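Side-chain contacts in peptidoglycan D,D-transpeptidase PbpA (Mycobacterium tuberculosis, PDB 3UN7), which probably cross-links peptidoglycan in the mycobacterial cell wall as a serine D,D-transpeptidase, is acylated by beta-lactams and is probably needed for regulating cell length: residues Thr398-Thr403 / Thr408-Trp413; Ser193-Ile198 / Val313-Leu318; Asp83-Gly88 / Gly340-Pro345; Thr69-Ala74 / Gly103-Thr108; Val390-Lys395 / Ile449-Ile454. One frame throughout, in Å; residues are numbered along the deposited sequence.

Contact 1. Residues Thr398-Thr403 / Thr408-Trp413; sequences TAEHGT and TPPHAW
The beta hairpin of strands 393-399 and 411-418 pairs Ala399 with His411 and, beyond the last regular pair, stacks the imidazole of His401 on that of His411. Ala399 N donates to His411 O (3.0 Å), and His411 N returns a bond to Ala399 O (2.8 Å), so Ala399 and His411 form an antiparallel hydrogen-bonded pair. Thr398 and Ala412 make the adjacent non-hydrogen-bonded pair, with Thr398 CA 3.0 Å from His411 O in a CA-H...O contact. The imidazoles of His401 and His411 form an offset stack, their planes only 10° apart. His411 CE1 lies over the centre of the His401 ring, and His401 CD2 over that of His411. The first torsion of His401 (chi1 56°) sets CG between its backbone N and carbonyl carbon, turning the ring across the hairpin; His401 NE2 then donates to Pro409 O at 2.7 Å, with 150° at the hydrogen and the oxygen somewhat out of the ring plane. Strand 393-399 carries the Lys-Thr-Gly motif of penicillin-binding proteins, which begins at Lys395, and Thr398, directly after its glycine, has its side chain about 5 Å from that of Ser193, the probable acylated serine. The stack and the NE2 bond together restrict rotation of the His401 ring, while His411 ND1 is held by Asn433 N from a neighbouring loop. A water joins His401 N to Thr408 O. On the opposite sheet face from Thr398, Ala399 CB meets the Trp413 indole at its edge, 3.9 Å from NE1, which bonds to Pro190 O.

Contact 2. Residues Ser193-Ile198 / Val313-Leu318; sequences STFKVI and VALTPL
The backbones of Phe195 and Val313 stay well apart, with CA atoms 8.7 Å from each other, and their side chains bridge the gap from opposite directions. Phe195 lies in 3-10 geometry that leads into helix 196-205, whereas Val313 lies in the extended chain leading to helix 317-328. Val313 CG1 sits over the middle of the phenyl ring of Phe195 in a CH-pi contact, 3.8 Å from the centroid and only 12° off the ring normal. This methyl is the branch placed anti to the valine backbone N (chi1 -166°), which extends it out of its own chain and onto the ring. The other face of the Phe195 ring is covered by Ile198 CB, 3.8 Å above the plane, so that the phenyl is sandwiched between an aliphatic group from the following helical turn and one from the distant segment. Leu315 adds a looser contact, its CD1 lying 4.2 Å from Phe195 CE1 at an oblique position. All three touching residues are buried, and no hydrogen bond crosses between the segments. Phe195 stands within the Ser-X-X-Lys motif begun by Ser193, the acyl-ester nucleophile by similarity, and its ring packs the turn that carries this serine against buried side chains of the segment before helix 317-328. On the motif's polar side, Lys196 NZ bonds to Ser252 OG and Asn254 OD1. Around the contact, Ile198 packs on Phe276 and on Ile323 of helix 317-328, Leu315 rests on Asn320 of that helix, and Thr194 reaches Trp413 and Ile415 of strand 411-418.

Contact 3. Residues Asp83-Gly88 / Gly340-Pro345; sequences DRRLFG and GSLKGP
Asp83 OD2 is gripped twice by Arg85, the residue whose guanidinium meets Leu342 across the contact. The bond from Arg85 N to Asp83 OD2 (2.9 Å), received on the anti side of the carboxylate, closes an Asx turn just ahead of helix 87-96. Arg85 NE approaches the same Asp83 OD2 from the syn side at 2.8 Å, nearly straight with 176° at the hydrogen but tilted from the carboxylate plane, while Arg85 NH2 meets Asp83 OD1 from above that plane at 2.8 Å. In this side-on salt bridge, reached by a bend in the arginine chain at chi3 (-63°), both oxygens lie close to the guanidinium plane, but the carboxylate is turned against it. Against the fixed group rests Leu342 CD1, 3.8 Å from Arg85 NH2, an apolar methyl beside a charge that is already paired. The contact ties the turn before helix 87-96 to strand 339-343 of the mixed sheet, next to strand 104-107; near its start the strand has a classic beta bulge, in which Gly340 and Ser341 both face Asp106. Farther along, Leu86 and Pro345 lie side by side, running in opposing senses, and Leu86 CD2 touches the strand's exit with a single methyl, 3.7 Å from both Gly344 CA and Pro345 CD.

Contact 4. Residues Thr69-Ala74 / Gly103-Thr108; sequences TALERA and GNVDTT
No flat group takes part where Leu71 meets Val105 and Thr107: there is neither ring face nor edge, and the meeting is one of methyl groups alone. Leu71, on the first turn of the short helix 70-74 in the dimerisation domain, points its side chain at strand 104-107 of the same domain. Its chain is fully stretched at the second torsion (chi2 -178°), which carries CD1 outward as the leading atom. That Leu71 CD1 methyl lies 3.5 Å from Thr107 CG2, closer than ordinary van der Waals contact between carbons, and 4.4 Å from Val105 CG1 in a much looser approach. Val105 and Thr107, two residues apart on the strand, both turn toward the helix, whereas the intervening Asp106 points away and pairs with Lys343. Thr107 divides its chemistry between two directions: OG1 bonds to Thr27 O at strand 26-28, and with the hydroxyl so committed (chi1 73°) the methyl branch is the part offered to Leu71. The strand runs through the mixed sheet between 26-28 and 339-343, and Leu71 spans this width, packing also on Ile26 and Val339 and on Pro286 and Leu287 from a loop. With no hydrogen bond or charge pairing between the two segments, their direct link is purely van der Waals and apolar, while the polar bonds of Thr107 (to Thr27) and Glu72 (to Arg23 and Arg47) are made with other parts of the chain.

Contact 5. Residues Val390-Lys395 / Ile449-Ile454; sequences VQIASK and IGRAVI
Ile392 reaches across to Arg451 and Ile454 of helix 446-458, its CB directed at the helix and forking into two branches that find different partners. The Ile392 CG2 branch meets Ile454 CD1 at 4.1 Å, the two isoleucines approaching tip to tip. The CG1 branch serves as a spacer: with CG1 beside the backbone N (chi1 -65°) and CD1 extended beyond it (chi2 174°), the terminal methyl is carried to the aliphatic part of Arg451. There Ile392 CD1 lies 4.0 Å from Arg451 CG and 4.1 Å from Arg451 CD. It also sits near the plane of the guanidinium, at its edge, and not against a face. Arg451 runs out straight (chi2 -168°), its methylenes giving Ile392 an apolar flank while its charged end goes on to other partners. Arg451 NE makes a salt bridge with Glu378 OE2 and NH1 bonds to Lys384 O, and the second carboxylate oxygen of Glu378 binds Ser394 OG. The buried charge is thus probably offset by Glu378, which links the helix residue to the strand through one carboxylate. Arg451 and Ile454 stand three residues apart, about one turn, and so present neighbouring side chains to Ile392. The latter lies just before strand 393-399, an outer strand of the five-stranded antiparallel sheet, and the packing of a C-terminal helix on such a sheet is characteristic of the penicillin-binding transpeptidase and serine beta-lactamase fold.

How the contacts relate
Contacts 1, 2 and 5 lie in the transpeptidase region, and contacts 1 and 5 share strand 393-399, one at its far end and the other at its start. Contact 2 adjoins both: Ser193 N probably bonds to Thr398 O, and Thr194 packs on Lys395 and Trp413. Contacts 3 and 4 are side by side in the mixed sheet, on the same side of the molecule's centre, where strands 339-343 and 104-107 are neighbours; contact 3 lies about 45 Å from contact 1, centre to centre. Contacts 2, 3, 4 and 5 are buried and largely apolar between their segments, contact 3 with a local Arg85-Asp83 salt bridge at its margin, whereas contact 1, only partly buried, relies on hydrogen bonds and stacked imidazoles.

Contact 1. Residues Thr398-Thr403 / Thr408-Trp413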
# COMPACT_ATOMS: atom_id res chain seq x y z
N THR A 398 12.04 -8.55 5.31
CA THR A 398 12.65 -8.45 4.00
C THR A 398 11.97 -9.46 3.10
O THR A 398 11.29 -10.36 3.58
CB THR A 398 14.15 -8.79 4.03
OG1 THR A 398 14.31 -10.15 4.42
CG2 THR A 398 14.89 -7.93 5.00
N ALA A 399 12.18 -9.28 1.80
CA ALA A 399 11.60 -10.14 0.78
C ALA A 399 12.57 -10.29 -0.38
O ALA A 399 12.89 -9.30 -1.06
CB ALA A 399 10.28 -9.56 0.29
N GLU A 400 13.05 -11.51 -0.59
CA GLU A 400 13.84 -11.86 -1.77
C GLU A 400 12.99 -11.74 -3.03
O GLU A 400 11.77 -11.88 -2.96
CB GLU A 400 14.40 -13.28 -1.64
CG GLU A 400 15.36 -13.46 -0.47
CD GLU A 400 16.22 -14.72 -0.57
OE1 GLU A 400 15.93 -15.61 -1.41
OE2 GLU A 400 17.20 -14.80 0.20
N HIS A 401 13.62 -11.48 -4.18
CA HIS A 401 12.88 -11.25 -5.42
C HIS A 401 13.72 -11.52 -6.67
O HIS A 401 14.95 -11.60 -6.59
CB HIS A 401 12.34 -9.80 -5.48
CG HIS A 401 13.40 -8.76 -5.33
ND1 HIS A 401 13.93 -8.07 -6.40
CD2 HIS A 401 14.06 -8.30 -4.23
CE1 HIS A 401 14.85 -7.23 -5.97
NE2 HIS A 401 14.95 -7.35 -4.66
N GLY A 402 13.06 -11.63 -7.81
CA GLY A 402 13.73 -11.74 -9.10
C GLY A 402 14.15 -13.15 -9.41
O GLY A 402 13.72 -14.10 -8.75
N THR A 403 15.02 -13.28 -10.41
CA THR A 403 15.48 -14.57 -10.90
C THR A 403 16.76 -15.03 -10.19
O THR A 403 17.18 -16.20 -10.32
CB THR A 403 15.72 -14.53 -12.42
OG1 THR A 403 16.63 -13.47 -12.73
CG2 THR A 403 14.41 -14.28 -13.16
N THR A 408 20.59 -10.68 -5.14
CA THR A 408 19.97 -9.37 -5.29
C THR A 408 19.52 -8.86 -3.91
O THR A 408 18.97 -9.63 -3.12
CB THR A 408 18.79 -9.41 -6.31
OG1 THR A 408 19.23 -10.07 -7.51
CG2 THR A 408 18.33 -8.02 -6.70
N PRO A 409 19.80 -7.57 -3.60
CA PRO A 409 19.37 -7.02 -2.31
C PRO A 409 17.86 -7.19 -2.17
O PRO A 409 17.11 -6.78 -3.06
CB PRO A 409 19.72 -5.52 -2.42
CG PRO A 409 20.76 -5.44 -3.47
CD PRO A 409 20.49 -6.56 -4.42
N PRO A 410 17.41 -7.86 -1.11
CA PRO A 410 15.98 -8.05 -0.88
C PRO A 410 15.24 -6.73 -0.62
O PRO A 410 15.86 -5.73 -0.30
CB PRO A 410 15.95 -8.93 0.38
CG PRO A 410 17.27 -9.63 0.36
CD PRO A 410 18.21 -8.58 -0.10
N HIS A 411 13.91 -6.76 -0.78
CA HIS A 411 13.06 -5.63 -0.45
C HIS A 411 12.93 -5.48 1.06
O HIS A 411 13.10 -6.45 1.79
CB HIS A 411 11.66 -5.84 -1.03
CG HIS A 411 11.62 -6.02 -2.51
ND1 HIS A 411 12.41 -5.28 -3.37
CD2 HIS A 411 10.88 -6.83 -3.30
CE1 HIS A 411 12.16 -5.65 -4.62
NE2 HIS A 411 11.23 -6.59 -4.60
N ALA A 412 12.61 -4.27 1.53
CA ALA A 412 12.39 -4.05 2.95
C ALA A 412 10.97 -3.57 3.11
O ALA A 412 10.56 -2.62 2.45
CB ALA A 412 13.35 -3.02 3.48
N TRP A 413 10.22 -4.25 3.98
CA TRP A 413 8.83 -3.95 4.24
C TRP A 413 8.65 -3.55 5.69
O TRP A 413 9.34 -4.07 6.57
CB TRP A 413 7.98 -5.21 4.07
CG TRP A 413 7.60 -5.65 2.69
CD1 TRP A 413 8.20 -6.62 1.95
CD2 TRP A 413 6.45 -5.21 1.93
NE1 TRP A 413 7.53 -6.79 0.75
CE2 TRP A 413 6.44 -5.95 0.73
CE3 TRP A 413 5.45 -4.25 2.15
CZ2 TRP A 413 5.46 -5.76 -0.27
CZ3 TRP A 413 4.46 -4.06 1.15
CH2 TRP A 413 4.48 -4.81 -0.04
O HOH W 1 16.46 -11.06 -3.32

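Contact 2. Residues Ser193-Ile198 / Val313-Leu318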
# COMPACT_ATOMS: atom_id res chain seq x y z
N SER A 193 8.87 -11.67 5.03
CA SER A 193 8.60 -11.83 6.46
C SER A 193 7.29 -11.21 6.95
O SER A 193 6.74 -11.66 7.96
CB SER A 193 9.76 -11.24 7.28
OG SER A 193 10.96 -11.89 6.94
N THR A 194 6.79 -10.18 6.26
CA THR A 194 5.50 -9.59 6.67
C THR A 194 4.36 -10.62 6.58
O THR A 194 3.36 -10.52 7.30
CB THR A 194 5.10 -8.32 5.85
OG1 THR A 194 5.12 -8.59 4.45
CG2 THR A 194 6.01 -7.12 6.18
N PHE A 195 4.52 -11.60 5.69
CA PHE A 195 3.51 -12.63 5.46
C PHE A 195 3.35 -13.60 6.62
O PHE A 195 2.34 -14.30 6.71
CB PHE A 195 3.78 -13.40 4.16
CG PHE A 195 2.54 -13.99 3.55
CD1 PHE A 195 1.52 -13.17 3.08
CD2 PHE A 195 2.37 -15.37 3.47
CE1 PHE A 195 0.37 -13.71 2.53
CE2 PHE A 195 1.21 -15.91 2.92
CZ PHE A 195 0.22 -15.07 2.44
N LYS A 196 4.33 -13.63 7.53
CA LYS A 196 4.21 -14.41 8.76
C LYS A 196 2.99 -13.96 9.59
O LYS A 196 2.52 -14.68 10.46
CB LYS A 196 5.49 -14.33 9.59
CG LYS A 196 6.72 -14.83 8.86
CD LYS A 196 8.00 -14.51 9.64
CE LYS A 196 9.23 -15.05 8.93
NZ LYS A 196 10.47 -14.45 9.49
N VAL A 197 2.48 -12.77 9.30
CA VAL A 197 1.22 -12.34 9.89
C VAL A 197 0.08 -13.27 9.42
O VAL A 197 -0.76 -13.68 10.21
CB VAL A 197 0.89 -10.86 9.54
CG1 VAL A 197 -0.52 -10.50 9.97
CG2 VAL A 197 1.92 -9.91 10.19
N ILE A 198 0.08 -13.61 8.14
CA ILE A 198 -0.95 -14.48 7.59
C ILE A 198 -0.75 -15.92 8.06
O ILE A 198 -1.72 -16.59 8.45
CB ILE A 198 -1.01 -14.39 6.03
CG1 ILE A 198 -1.29 -12.95 5.57
CG2 ILE A 198 -2.03 -15.36 5.45
CD1 ILE A 198 -2.46 -12.25 6.27
N VAL A 313 3.93 -15.98 -3.57
CA VAL A 313 3.17 -14.92 -2.88
C VAL A 313 3.54 -13.54 -3.42
O VAL A 313 4.71 -13.18 -3.47
CB VAL A 313 3.38 -14.97 -1.35
CG1 VAL A 313 2.34 -14.11 -0.64
CG2 VAL A 313 3.29 -16.39 -0.86
N ALA A 314 2.54 -12.77 -3.82
CA ALA A 314 2.78 -11.44 -4.38
C ALA A 314 1.64 -10.51 -3.97
O ALA A 314 0.47 -10.82 -4.20
CB ALA A 314 2.92 -11.51 -5.90
N LEU A 315 1.99 -9.39 -3.33
CA LEU A 315 1.01 -8.46 -2.77
C LEU A 315 1.33 -7.05 -3.24
O LEU A 315 2.50 -6.69 -3.40
CB LEU A 315 1.11 -8.48 -1.24
CG LEU A 315 0.29 -9.41 -0.33
CD1 LEU A 315 0.58 -10.85 -0.57
CD2 LEU A 315 0.57 -9.05 1.12
N THR A 316 0.29 -6.24 -3.43
CA THR A 316 0.49 -4.80 -3.62
C THR A 316 0.80 -4.23 -2.25
O THR A 316 0.43 -4.82 -1.24
CB THR A 316 -0.76 -4.10 -4.18
OG1 THR A 316 -1.85 -4.25 -3.27
CG2 THR A 316 -1.16 -4.68 -5.56
N PRO A 317 1.53 -3.11 -2.19
CA PRO A 317 1.64 -2.37 -0.93
C PRO A 317 0.28 -2.03 -0.29
O PRO A 317 0.14 -2.13 0.92
CB PRO A 317 2.42 -1.12 -1.31
CG PRO A 317 3.33 -1.64 -2.46
CD PRO A 317 2.39 -2.53 -3.24
N LEU A 318 -0.72 -1.65 -1.09
CA LEU A 318 -2.06 -1.44 -0.55
C LEU A 318 -2.64 -2.69 0.14
O LEU A 318 -3.25 -2.57 1.21
CB LEU A 318 -3.01 -0.97 -1.65
CG LEU A 318 -4.49 -0.82 -1.27
CD1 LEU A 318 -4.68 0.27 -0.23
CD2 LEU A 318 -5.39 -0.56 -2.50

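Contact 3. Residues Asp83-Gly88 / Gly340-Pro345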
# COMPACT_ATOMS: atom_id res chain seq x y z
N ASP A 83 -20.88 14.35 -16.72
CA ASP A 83 -21.66 13.46 -15.86
C ASP A 83 -23.14 13.84 -15.90
O ASP A 83 -23.49 15.01 -15.85
CB ASP A 83 -21.14 13.51 -14.43
CG ASP A 83 -21.64 12.34 -13.60
OD1 ASP A 83 -20.88 11.38 -13.39
OD2 ASP A 83 -22.81 12.38 -13.16
N ARG A 84 -23.99 12.81 -15.99
CA ARG A 84 -25.45 12.95 -16.02
C ARG A 84 -25.98 13.76 -14.84
O ARG A 84 -26.92 14.55 -14.98
CB ARG A 84 -26.13 11.57 -16.02
CG ARG A 84 -25.83 10.73 -17.25
CD ARG A 84 -26.69 9.46 -17.33
NE ARG A 84 -26.62 8.94 -18.69
CZ ARG A 84 -27.62 8.97 -19.57
NH1 ARG A 84 -28.81 9.44 -19.23
NH2 ARG A 84 -27.42 8.50 -20.79
N ARG A 85 -25.36 13.55 -13.68
CA ARG A 85 -25.75 14.24 -12.45
C ARG A 85 -25.53 15.76 -12.53
O ARG A 85 -26.17 16.52 -11.79
CB ARG A 85 -25.03 13.63 -11.25
CG ARG A 85 -25.49 12.18 -10.96
CD ARG A 85 -24.55 11.41 -10.06
NE ARG A 85 -23.23 11.22 -10.65
CZ ARG A 85 -22.25 10.51 -10.10
NH1 ARG A 85 -22.42 9.89 -8.94
NH2 ARG A 85 -21.08 10.41 -10.72
N LEU A 86 -24.67 16.17 -13.46
CA LEU A 86 -24.25 17.56 -13.63
C LEU A 86 -24.93 18.25 -14.78
O LEU A 86 -24.94 19.48 -14.85
CB LEU A 86 -22.75 17.63 -13.88
CG LEU A 86 -21.84 17.41 -12.69
CD1 LEU A 86 -20.39 17.28 -13.16
CD2 LEU A 86 -22.01 18.56 -11.71
N PHE A 87 -25.49 17.47 -15.70
CA PHE A 87 -25.94 18.04 -16.96
C PHE A 87 -27.08 19.06 -16.87
O PHE A 87 -27.33 19.80 -17.83
CB PHE A 87 -26.23 16.95 -18.00
CG PHE A 87 -25.70 17.29 -19.36
CD1 PHE A 87 -26.57 17.65 -20.38
CD2 PHE A 87 -24.33 17.30 -19.60
CE1 PHE A 87 -26.09 18.00 -21.63
CE2 PHE A 87 -23.83 17.64 -20.85
CZ PHE A 87 -24.71 17.99 -21.87
N GLY A 88 -27.75 19.13 -15.72
CA GLY A 88 -28.69 20.22 -15.44
C GLY A 88 -27.96 21.55 -15.30
O GLY A 88 -28.46 22.59 -15.75
N GLY A 340 -13.82 10.70 -1.35
CA GLY A 340 -14.80 10.93 -0.28
C GLY A 340 -16.10 11.53 -0.77
O GLY A 340 -17.18 11.19 -0.29
N SER A 341 -16.00 12.47 -1.70
CA SER A 341 -17.20 13.07 -2.27
C SER A 341 -16.98 13.70 -3.64
O SER A 341 -15.87 14.05 -4.01
CB SER A 341 -17.84 14.07 -1.29
OG SER A 341 -16.96 15.13 -0.97
N LEU A 342 -18.07 13.79 -4.38
CA LEU A 342 -18.12 14.47 -5.67
C LEU A 342 -19.06 15.65 -5.49
O LEU A 342 -20.11 15.52 -4.86
CB LEU A 342 -18.68 13.53 -6.75
CG LEU A 342 -17.89 12.22 -7.00
CD1 LEU A 342 -18.68 11.33 -7.95
CD2 LEU A 342 -16.49 12.54 -7.53
N LYS A 343 -18.68 16.79 -6.06
CA LYS A 343 -19.47 18.02 -5.97
C LYS A 343 -19.64 18.64 -7.35
O LYS A 343 -18.85 18.37 -8.25
CB LYS A 343 -18.77 19.04 -5.07
CG LYS A 343 -18.54 18.62 -3.63
CD LYS A 343 -17.81 19.73 -2.88
CE LYS A 343 -16.92 19.20 -1.76
NZ LYS A 343 -17.46 18.05 -0.95
N GLY A 344 -20.65 19.49 -7.48
CA GLY A 344 -20.83 20.29 -8.69
C GLY A 344 -19.88 21.49 -8.74
O GLY A 344 -19.18 21.76 -7.76
N PRO A 345 -19.87 22.23 -9.86
CA PRO A 345 -19.02 23.41 -10.04
C PRO A 345 -19.26 24.45 -8.94
O PRO A 345 -18.35 25.20 -8.59
CB PRO A 345 -19.50 24.00 -11.37
CG PRO A 345 -20.78 23.32 -11.68
CD PRO A 345 -20.70 21.98 -11.05

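Contact 4. Residues Thr69-Ala74 / Gly103-Thr108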
# COMPACT_ATOMS: atom_id res chain seq x y z
N THR A 69 -4.95 9.59 -16.87
CA THR A 69 -4.71 8.41 -16.00
C THR A 69 -5.23 8.69 -14.61
O THR A 69 -5.66 9.82 -14.33
CB THR A 69 -3.21 8.08 -15.85
OG1 THR A 69 -2.51 9.24 -15.38
CG2 THR A 69 -2.61 7.60 -17.17
N ALA A 70 -5.16 7.67 -13.74
CA ALA A 70 -5.58 7.72 -12.34
C ALA A 70 -6.93 8.45 -12.17
O ALA A 70 -7.87 8.16 -12.91
CB ALA A 70 -4.48 8.31 -11.45
N LEU A 71 -7.03 9.39 -11.22
CA LEU A 71 -8.34 10.05 -10.97
C LEU A 71 -8.79 10.99 -12.08
O LEU A 71 -9.99 11.20 -12.24
CB LEU A 71 -8.36 10.79 -9.64
CG LEU A 71 -8.42 9.97 -8.36
CD1 LEU A 71 -8.48 10.93 -7.16
CD2 LEU A 71 -9.63 9.00 -8.37
N GLU A 72 -7.85 11.57 -12.83
CA GLU A 72 -8.25 12.36 -14.01
C GLU A 72 -9.08 11.46 -14.94
O GLU A 72 -10.08 11.89 -15.53
CB GLU A 72 -7.04 12.93 -14.77
CG GLU A 72 -6.17 13.95 -14.00
CD GLU A 72 -6.74 15.37 -13.98
OE1 GLU A 72 -7.98 15.55 -14.03
OE2 GLU A 72 -5.93 16.32 -13.91
N ARG A 73 -8.67 10.20 -15.07
CA ARG A 73 -9.38 9.27 -15.94
C ARG A 73 -10.66 8.76 -15.27
O ARG A 73 -11.74 8.79 -15.87
CB ARG A 73 -8.48 8.09 -16.35
CG ARG A 73 -9.10 7.20 -17.44
CD ARG A 73 -8.07 6.24 -18.05
NE ARG A 73 -8.58 5.53 -19.23
CZ ARG A 73 -8.62 6.04 -20.47
NH1 ARG A 73 -8.21 7.28 -20.73
NH2 ARG A 73 -9.09 5.30 -21.47
N ALA A 74 -10.52 8.30 -14.02
CA ALA A 74 -11.62 7.67 -13.28
C ALA A 74 -12.77 8.65 -13.04
O ALA A 74 -13.95 8.27 -13.09
CB ALA A 74 -11.11 7.09 -11.95
N GLY A 103 -17.23 19.55 -12.32
CA GLY A 103 -17.41 19.35 -10.90
C GLY A 103 -16.09 19.05 -10.22
O GLY A 103 -15.05 19.00 -10.88
N ASN A 104 -16.13 18.86 -8.91
CA ASN A 104 -14.93 18.65 -8.10
C ASN A 104 -14.89 17.27 -7.49
O ASN A 104 -15.92 16.69 -7.13
CB ASN A 104 -14.88 19.66 -6.95
CG ASN A 104 -14.13 20.93 -7.31
OD1 ASN A 104 -14.04 21.31 -8.49
ND2 ASN A 104 -13.58 21.61 -6.28
N VAL A 105 -13.67 16.76 -7.33
CA VAL A 105 -13.43 15.47 -6.70
C VAL A 105 -12.63 15.71 -5.43
O VAL A 105 -11.49 16.15 -5.48
CB VAL A 105 -12.61 14.54 -7.62
CG1 VAL A 105 -12.19 13.25 -6.87
CG2 VAL A 105 -13.38 14.25 -8.89
N ASP A 106 -13.25 15.39 -4.30
CA ASP A 106 -12.64 15.54 -2.99
C ASP A 106 -12.10 14.19 -2.53
O ASP A 106 -12.87 13.31 -2.14
CB ASP A 106 -13.70 16.05 -2.01
CG ASP A 106 -14.03 17.53 -2.23
OD1 ASP A 106 -13.46 18.16 -3.16
OD2 ASP A 106 -14.85 18.06 -1.44
N THR A 107 -10.78 14.01 -2.60
CA THR A 107 -10.16 12.73 -2.20
C THR A 107 -10.07 12.57 -0.68
O THR A 107 -10.30 13.51 0.08
CB THR A 107 -8.74 12.54 -2.82
OG1 THR A 107 -7.81 13.39 -2.17
CG2 THR A 107 -8.75 12.86 -4.31
N THR A 108 -9.74 11.37 -0.26
CA THR A 108 -9.57 11.05 1.15
C THR A 108 -8.15 11.32 1.63
O THR A 108 -7.84 11.09 2.80
CB THR A 108 -9.83 9.56 1.41
OG1 THR A 108 -9.07 8.78 0.47
CG2 THR A 108 -11.29 9.23 1.24

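Contact 5. Residues Val390-Lys395 / Ile449-Ile454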
# COMPACT_ATOMS: atom_id res chain seq x y z
N VAL A 390 2.87 6.76 22.07
CA VAL A 390 2.14 6.10 21.00
C VAL A 390 2.67 4.69 20.85
O VAL A 390 3.85 4.47 20.52
CB VAL A 390 2.16 6.88 19.66
CG1 VAL A 390 1.66 6.01 18.52
CG2 VAL A 390 1.31 8.15 19.74
N GLN A 391 1.79 3.73 21.12
CA GLN A 391 2.11 2.32 20.98
C GLN A 391 1.82 1.88 19.55
O GLN A 391 0.71 2.06 19.05
CB GLN A 391 1.26 1.51 21.97
CG GLN A 391 1.68 0.06 22.09
CD GLN A 391 0.77 -0.72 23.01
OE1 GLN A 391 -0.45 -0.73 22.85
NE2 GLN A 391 1.37 -1.40 23.99
N ILE A 392 2.82 1.30 18.91
CA ILE A 392 2.70 0.90 17.51
C ILE A 392 2.73 -0.62 17.46
O ILE A 392 3.55 -1.23 18.15
CB ILE A 392 3.86 1.48 16.66
CG1 ILE A 392 3.79 3.00 16.60
CG2 ILE A 392 3.86 0.90 15.23
CD1 ILE A 392 5.00 3.65 15.91
N ALA A 393 1.83 -1.21 16.68
CA ALA A 393 1.87 -2.62 16.37
C ALA A 393 2.45 -2.70 14.97
O ALA A 393 2.00 -1.98 14.07
CB ALA A 393 0.45 -3.21 16.37
N SER A 394 3.45 -3.55 14.77
CA SER A 394 4.10 -3.60 13.48
C SER A 394 4.64 -4.98 13.13
O SER A 394 4.68 -5.88 13.96
CB SER A 394 5.25 -2.59 13.45
OG SER A 394 6.35 -3.07 14.22
N LYS A 395 5.06 -5.13 11.87
CA LYS A 395 5.88 -6.25 11.44
C LYS A 395 6.87 -5.71 10.40
O LYS A 395 6.46 -5.17 9.38
CB LYS A 395 5.03 -7.36 10.83
CG LYS A 395 5.82 -8.65 10.53
CD LYS A 395 6.13 -9.41 11.83
CE LYS A 395 7.02 -10.62 11.61
NZ LYS A 395 8.39 -10.24 11.16
N ILE A 449 10.45 5.19 8.11
CA ILE A 449 9.55 5.76 7.09
C ILE A 449 8.10 5.55 7.53
O ILE A 449 7.28 6.47 7.45
CB ILE A 449 9.80 5.15 5.69
CG1 ILE A 449 11.20 5.52 5.20
CG2 ILE A 449 8.72 5.62 4.68
CD1 ILE A 449 11.73 4.75 3.99
N GLY A 450 7.79 4.34 7.99
CA GLY A 450 6.46 4.01 8.51
C GLY A 450 6.10 4.84 9.73
O GLY A 450 5.00 5.35 9.82
N ARG A 451 7.05 5.00 10.65
CA ARG A 451 6.83 5.77 11.86
C ARG A 451 6.64 7.25 11.59
O ARG A 451 5.81 7.88 12.24
CB ARG A 451 7.93 5.52 12.90
CG ARG A 451 8.01 4.06 13.33
CD ARG A 451 8.89 3.87 14.56
NE ARG A 451 9.03 2.44 14.80
CZ ARG A 451 10.11 1.74 14.48
NH1 ARG A 451 11.17 2.34 13.94
NH2 ARG A 451 10.13 0.43 14.71
N ALA A 452 7.38 7.81 10.62
CA ALA A 452 7.18 9.23 10.23
C ALA A 452 5.77 9.44 9.66
O ALA A 452 5.17 10.51 9.81
CB ALA A 452 8.21 9.67 9.20
N VAL A 453 5.27 8.42 8.97
CA VAL A 453 3.94 8.48 8.36
C VAL A 453 2.86 8.41 9.45
O VAL A 453 1.90 9.20 9.43
CB VAL A 453 3.76 7.38 7.29
CG1 VAL A 453 2.33 7.32 6.81
CG2 VAL A 453 4.67 7.67 6.11
N ILE A 454 3.04 7.49 10.39
CA ILE A 454 2.17 7.37 11.55
C ILE A 454 2.17 8.66 12.39
O ILE A 454 1.11 9.14 12.79
CB ILE A 454 2.54 6.14 12.43
CG1 ILE A 454 2.25 4.86 11.65
CG2 ILE A 454 1.77 6.18 13.76
CD1 ILE A 454 2.91 3.58 12.22